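Local coordinates for protein glucosidase (Croceicoccus marinus, PDB 5Z3K) that probably hydrolyses O-glycosidic bonds as a beta-glucosidase of glycoside hydrolase family 39, at residues Pro437-Arg442 with Gly451-Ser456. Residues are numbered along the deposited sequence; the frame is centred on the assembly and turned at random.
Sequences PHRVVR and GEMLDS
R442 grips D455 side-on with NE and NH2, and its side chain is in contact from root to tip. R442 CB starts 3.3 Å from D455 OD1, and CG and CD pass the same oxygen at longer range. A bend at chi3 (84°) then places R442 NE to donate to D455 OD1 at 3.0 Å, on the syn side. R442 NH2 gives the straighter bond of this salt bridge, reaching D455 OD2 at 2.8 Å within the guanidinium plane but from above the carboxylate plane. L454 lays CB over one guanidinium face, offset toward the rim, while its CD1 nears R442 NH1, which turns to E476 for its own salt bridge. An alanine at R442 would probably leave the carboxylates of D455 and E476 without their cationic mate and L454 without its flat cover.

The two strands form an antiparallel beta hairpin at the edge of the beta-sheet region beside the TIM barrel. L454 N donates to R442 O at 2.7 Å and R442 N to D455 O at 3.1 Å; with helix-like angles at L454, this is consistent with a classic beta bulge.

On the opposite face, beta-branched V441 turns CG1 against CG of selenomethionine M453, a tight 3.4 Å, and CG2 against S456 CB. The extended R439 carries NH2 to the small hydroxyl of S456 (OG, 3.3 Å), with V441 CG2 over one face of its guanidinium, offset toward the rim.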
loop_
_atom_site.group_PDB
_atom_site.type_symbol
_atom_site.label_atom_id
_atom_site.label_comp_id
_atom_site.label_asym_id
_atom_site.label_seq_id
_atom_site.Cartn_x
_atom_site.Cartn_y
_atom_site.Cartn_z
ATOM N N PRO A 437 25.901 -22.379 15.868
ATOM C CA PRO A 437 24.670 -22.109 16.620
ATOM C C PRO A 437 23.742 -21.148 15.886
ATOM O O PRO A 437 24.180 -20.174 15.270
ATOM C CB PRO A 437 25.184 -21.497 17.929
ATOM C CG PRO A 437 26.609 -21.943 18.027
ATOM C CD PRO A 437 27.109 -22.012 16.626
ATOM N N HIS A 438 22.445 -21.434 15.965
ATOM C CA HIS A 438 21.426 -20.572 15.383
ATOM C C HIS A 438 20.229 -20.508 16.316
ATOM O O HIS A 438 20.072 -21.339 17.212
ATOM C CB HIS A 438 20.991 -21.059 13.994
ATOM C CG HIS A 438 20.516 -22.478 13.964
ATOM N ND1 HIS A 438 21.146 -23.454 13.219
ATOM C CD2 HIS A 438 19.453 -23.079 14.548
ATOM C CE1 HIS A 438 20.502 -24.600 13.364
ATOM N NE2 HIS A 438 19.473 -24.402 14.168
ATOM N N ARG A 439 19.383 -19.499 16.098
ATOM C CA ARG A 439 18.136 -19.332 16.836
ATOM C C ARG A 439 16.960 -19.400 15.874
ATOM O O ARG A 439 17.003 -18.805 14.794
ATOM C CB ARG A 439 18.103 -17.995 17.597
ATOM C CG ARG A 439 16.990 -17.929 18.631
ATOM C CD ARG A 439 16.977 -16.633 19.447
ATOM N NE ARG A 439 15.868 -16.666 20.404
ATOM C CZ ARG A 439 15.275 -15.594 20.922
ATOM N NH1 ARG A 439 15.682 -14.377 20.586
ATOM N NH2 ARG A 439 14.268 -15.745 21.777
ATOM N N VAL A 440 15.919 -20.134 16.268
ATOM C CA VAL A 440 14.663 -20.233 15.528
ATOM C C VAL A 440 13.569 -19.597 16.376
ATOM O O VAL A 440 13.285 -20.069 17.485
ATOM C CB VAL A 440 14.304 -21.692 15.209
ATOM C CG1 VAL A 440 13.078 -21.749 14.314
ATOM C CG2 VAL A 440 15.498 -22.429 14.601
ATOM N N VAL A 441 12.950 -18.541 15.856
ATOM C CA VAL A 441 11.846 -17.864 16.526
ATOM C C VAL A 441 10.623 -17.904 15.618
ATOM O O VAL A 441 10.738 -17.836 14.390
ATOM C CB VAL A 441 12.222 -16.408 16.883
ATOM C CG1 VAL A 441 11.074 -15.717 17.566
ATOM C CG2 VAL A 441 13.453 -16.381 17.770
ATOM N N ARG A 442 9.440 -18.008 16.225
ATOM C CA ARG A 442 8.191 -18.075 15.476
ATOM C C ARG A 442 7.206 -17.040 16.009
ATOM O O ARG A 442 6.999 -16.957 17.224
ATOM C CB ARG A 442 7.597 -19.482 15.570
ATOM C CG ARG A 442 6.123 -19.598 15.222
ATOM C CD ARG A 442 5.682 -21.081 15.226
ATOM N NE ARG A 442 5.334 -21.585 16.554
ATOM C CZ ARG A 442 4.088 -21.736 17.006
ATOM N NH1 ARG A 442 3.049 -21.409 16.243
ATOM N NH2 ARG A 442 3.880 -22.218 18.225
ATOM N N GLY A 451 0.463 -11.375 16.347
ATOM C CA GLY A 451 1.798 -11.202 15.810
ATOM C C GLY A 451 2.935 -11.367 16.796
ATOM O O GLY A 451 4.097 -11.204 16.396
ATOM N N GLU A 452 2.650 -11.689 18.064
ATOM C CA GLU A 452 3.708 -11.853 19.047
ATOM C C GLU A 452 4.434 -13.178 18.838
ATOM O O GLU A 452 3.959 -14.079 18.130
ATOM C CB GLU A 452 3.157 -11.787 20.485
ATOM C CG GLU A 452 2.357 -13.033 20.943
ATOM C CD GLU A 452 0.873 -12.935 20.603
ATOM O OE1 GLU A 452 0.529 -12.172 19.676
ATOM O OE2 GLU A 452 0.047 -13.614 21.257
HETATM N N MSE A 453 5.603 -13.277 19.467
HETATM C CA MSE A 453 6.422 -14.487 19.426
HETATM C C MSE A 453 5.734 -15.613 20.173
HETATM O O MSE A 453 5.239 -15.411 21.283
HETATM C CB MSE A 453 7.795 -14.231 20.033
HETATM C CG MSE A 453 8.709 -15.437 19.998
HETATM SE SE MSE A 453 10.303 -15.177 21.090
HETATM C CE MSE A 453 11.011 -13.534 20.320
ATOM N N LEU A 454 5.702 -16.803 19.581
ATOM C CA LEU A 454 5.067 -17.938 20.244
ATOM C C LEU A 454 6.061 -18.863 20.924
ATOM O O LEU A 454 5.799 -19.341 22.040
ATOM C CB LEU A 454 4.228 -18.738 19.248
ATOM C CG LEU A 454 2.968 -18.042 18.725
ATOM C CD1 LEU A 454 1.880 -19.067 18.483
ATOM C CD2 LEU A 454 2.477 -16.947 19.675
ATOM N N ASP A 455 7.200 -19.117 20.291
ATOM C CA ASP A 455 8.216 -19.982 20.869
ATOM C C ASP A 455 9.539 -19.706 20.176
ATOM O O ASP A 455 9.612 -18.950 19.202
ATOM C CB ASP A 455 7.845 -21.468 20.760
ATOM C CG ASP A 455 7.257 -21.834 19.416
ATOM O OD1 ASP A 455 7.664 -21.230 18.406
ATOM O OD2 ASP A 455 6.392 -22.741 19.373
ATOM N N SER A 456 10.582 -20.344 20.691
ATOM C CA SER A 456 11.928 -20.175 20.174
ATOM C C SER A 456 12.821 -21.233 20.796
ATOM O O SER A 456 12.556 -21.731 21.896
ATOM C CB SER A 456 12.483 -18.784 20.469
ATOM O OG SER A 456 12.826 -18.677 21.830
HETATM O O HOH W 1 15.929 -19.592 22.205
HETATM O O HOH W 2 10.702 -22.333 17.456
#